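Local coordinates for lactate dehydrogenase, adjacent gene encodes predicted malate dehydrogenase (Cryptosporidium parvum, PDB 4ND2), which probably interconverts (S)-lactate and pyruvate, using NAD(+)/NADH as cofactor, at residues G230-Y233 / F234-A238. Numbering follows the deposited sequence.
Sequences GTAY and FAPAA. With A3D (3-acetylpyridine adenine dinucleotide), chain C; PYR (pyruvic acid), chain D.
Tyr233 and Phe234, consecutive in sequence, send their rings off side by side in the same direction and form an offset stack, with centroids 4.5 Å apart and planes inclined by 29°. The overlap is at the outer ends of the rings: Phe234 CE1 lies 3.6 Å from Tyr233 CZ and equally near the hydroxyl oxygen, while Tyr233 CE1 sits over the rim of the phenylalanine face. Tyr233 reaches this place with CG between its own backbone N and carbonyl carbon (chi1 61°), which sets the root of the ring, CB and CG, against the backbone N of Phe234, outside the ring's rim.

Tyr233 is the N-cap residue of the helix. Its carbonyl oxygen accepts a weak first-turn bond from Ala237 N (3.3 Å, 147°) and a further weak one from Asn18 ND2. Asp47 of the second subunit accepts hydrogen bonds from Tyr233 N and Phe234 N through OD2 and from Ala235 N through OD1, so a carboxylate from across the interface grips the N-terminal end of the helix, where its negative charge would probably interact favourably with the helix dipole.

On the ligand side, Pro236 CG packs 4.1 Å from Ala232 CB and 3.6 Å from C4N of the cofactor analogue's acetylpyridine ring. Thr231 CB rests 3.6 Å from the pyruvate methyl carbon, CB. Loop and first helical turn thus line the pyruvate site and the acetylpyridine site, which the nicotinamide of NAD(+) probably occupies.

Following helix 206-227, the loop enters helix 234-248 with Tyr233 against Gln14 and Ile15 of helix 14-26, Ala232 and Pro236 facing helix 147-162, and Phe234 meeting Tyr21 of the second subunit.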
loop_
_atom_site.group_PDB
_atom_site.type_symbol
_atom_site.label_atom_id
_atom_site.label_comp_id
_atom_site.label_asym_id
_atom_site.label_seq_id
_atom_site.Cartn_x
_atom_site.Cartn_y
_atom_site.Cartn_z
ATOM N N GLY A 230 18.322 -10.296 23.315
ATOM C CA GLY A 230 18.879 -10.463 21.976
ATOM C C GLY A 230 19.222 -9.168 21.261
ATOM O O GLY A 230 19.142 -8.084 21.836
ATOM N N THR A 231 19.606 -9.298 19.994
ATOM C CA THR A 231 19.959 -8.156 19.155
ATOM C C THR A 231 18.731 -7.655 18.381
ATOM O O THR A 231 17.651 -8.238 18.477
ATOM C CB THR A 231 21.113 -8.519 18.193
ATOM O OG1 THR A 231 20.920 -9.839 17.667
ATOM C CG2 THR A 231 22.448 -8.475 18.926
ATOM N N ALA A 232 18.900 -6.565 17.632
ATOM C CA ALA A 232 17.809 -5.971 16.853
ATOM C C ALA A 232 17.224 -6.969 15.862
ATOM O O ALA A 232 17.934 -7.832 15.352
ATOM C CB ALA A 232 18.300 -4.734 16.111
ATOM N N TYR A 233 15.930 -6.848 15.583
ATOM C CA TYR A 233 15.286 -7.766 14.641
ATOM C C TYR A 233 14.146 -7.187 13.791
ATOM O O TYR A 233 13.837 -7.739 12.734
ATOM C CB TYR A 233 14.832 -9.040 15.373
ATOM C CG TYR A 233 13.831 -8.822 16.485
ATOM C CD1 TYR A 233 12.490 -9.137 16.305
ATOM C CD2 TYR A 233 14.227 -8.329 17.725
ATOM C CE1 TYR A 233 11.565 -8.952 17.318
ATOM C CE2 TYR A 233 13.308 -8.140 18.747
ATOM C CZ TYR A 233 11.979 -8.453 18.540
ATOM O OH TYR A 233 11.061 -8.270 19.553
ATOM N N PHE A 234 13.542 -6.080 14.219
ATOM C CA PHE A 234 12.508 -5.416 13.414
ATOM C C PHE A 234 13.097 -4.752 12.162
ATOM O O PHE A 234 12.620 -4.981 11.051
ATOM C CB PHE A 234 11.746 -4.378 14.246
ATOM C CG PHE A 234 10.825 -4.980 15.273
ATOM C CD1 PHE A 234 11.103 -4.876 16.630
ATOM C CD2 PHE A 234 9.681 -5.657 14.878
ATOM C CE1 PHE A 234 10.251 -5.432 17.574
ATOM C CE2 PHE A 234 8.827 -6.220 15.816
ATOM C CZ PHE A 234 9.112 -6.105 17.164
ATOM N N ALA A 235 14.128 -3.931 12.350
ATOM C CA ALA A 235 14.762 -3.225 11.228
ATOM C C ALA A 235 15.608 -4.139 10.331
ATOM O O ALA A 235 15.552 -4.007 9.111
ATOM C CB ALA A 235 15.581 -2.036 11.721
ATOM N N PRO A 236 16.395 -5.064 10.922
ATOM C CA PRO A 236 17.121 -6.014 10.067
ATOM C C PRO A 236 16.204 -6.848 9.167
ATOM O O PRO A 236 16.560 -7.133 8.024
ATOM C CB PRO A 236 17.851 -6.909 11.073
ATOM C CG PRO A 236 18.028 -6.049 12.272
ATOM C CD PRO A 236 16.803 -5.184 12.334
ATOM N N ALA A 237 15.037 -7.229 9.683
ATOM C CA ALA A 237 14.048 -7.967 8.897
ATOM C C ALA A 237 13.546 -7.121 7.727
ATOM O O ALA A 237 13.499 -7.590 6.586
ATOM C CB ALA A 237 12.879 -8.386 9.774
ATOM N N ALA A 238 13.173 -5.879 8.026
ATOM C CA ALA A 238 12.650 -4.963 7.016
ATOM C C ALA A 238 13.686 -4.690 5.933
ATOM O O ALA A 238 13.347 -4.629 4.752
ATOM C CB ALA A 238 12.200 -3.663 7.661
HETATM P PA A3D C . 17.509 -16.138 16.861
HETATM O O1A A3D C . 16.218 -15.505 17.303
HETATM O O2A A3D C . 18.357 -16.867 17.868
HETATM O O5B A3D C . 17.191 -17.145 15.656
HETATM C C5B A3D C . 18.163 -18.039 15.128
HETATM C C4B A3D C . 17.418 -19.240 14.565
HETATM O O4B A3D C . 18.308 -20.050 13.795
HETATM C C3B A3D C . 16.832 -20.131 15.659
HETATM O O3B A3D C . 15.412 -20.251 15.517
HETATM C C2B A3D C . 17.524 -21.469 15.475
HETATM O O2B A3D C . 16.688 -22.598 15.738
HETATM C C1B A3D C . 17.949 -21.411 14.019
HETATM N N9A A3D C . 19.054 -22.335 13.691
HETATM C C8A A3D C . 20.107 -22.679 14.457
HETATM N N7A A3D C . 20.900 -23.560 13.795
HETATM C C5A A3D C . 20.347 -23.786 12.593
HETATM C C6A A3D C . 20.663 -24.603 11.406
HETATM N N6A A3D C . 21.769 -25.386 11.372
HETATM N N1A A3D C . 19.809 -24.538 10.356
HETATM C C2A A3D C . 18.703 -23.767 10.365
HETATM N N3A A3D C . 18.359 -23.001 11.415
HETATM C C4A A3D C . 19.128 -22.972 12.531
HETATM O O3 A3D C . 18.473 -15.053 16.152
HETATM P PN A3D C . 17.969 -13.729 15.372
HETATM O O1N A3D C . 17.670 -12.662 16.386
HETATM O O2N A3D C . 16.923 -14.099 14.356
HETATM O O5D A3D C . 19.304 -13.332 14.571
HETATM C C5D A3D C . 19.781 -14.199 13.548
HETATM C C4D A3D C . 21.169 -13.793 13.066
HETATM O O4D A3D C . 21.110 -12.513 12.426
HETATM C C3D A3D C . 22.194 -13.668 14.190
HETATM O O3D A3D C . 23.429 -14.259 13.786
HETATM C C2D A3D C . 22.383 -12.179 14.363
HETATM O O2D A3D C . 23.680 -11.812 14.841
HETATM C C1D A3D C . 22.161 -11.695 12.941
HETATM N N1N A3D C . 21.826 -10.276 12.840
HETATM C C2N A3D C . 22.482 -9.537 11.933
HETATM C C3N A3D C . 22.212 -8.184 11.788
HETATM C C7N A3D C . 22.943 -7.359 10.773
HETATM O O7N A3D C . 22.716 -6.166 10.735
HETATM C C8N A3D C . 23.912 -7.997 9.826
HETATM C C4N A3D C . 21.245 -7.598 12.594
HETATM C C5N A3D C . 20.576 -8.382 13.522
HETATM C C6N A3D C . 20.890 -9.729 13.628
HETATM C C PYR D . 23.047 -4.941 14.204
HETATM O O PYR D . 22.002 -4.613 14.813
HETATM O OXT PYR D . 23.672 -4.113 13.506
HETATM C CA PYR D . 23.561 -6.308 14.319
HETATM O O3 PYR D . 24.431 -6.693 13.553
HETATM C CB PYR D . 23.014 -7.216 15.380
#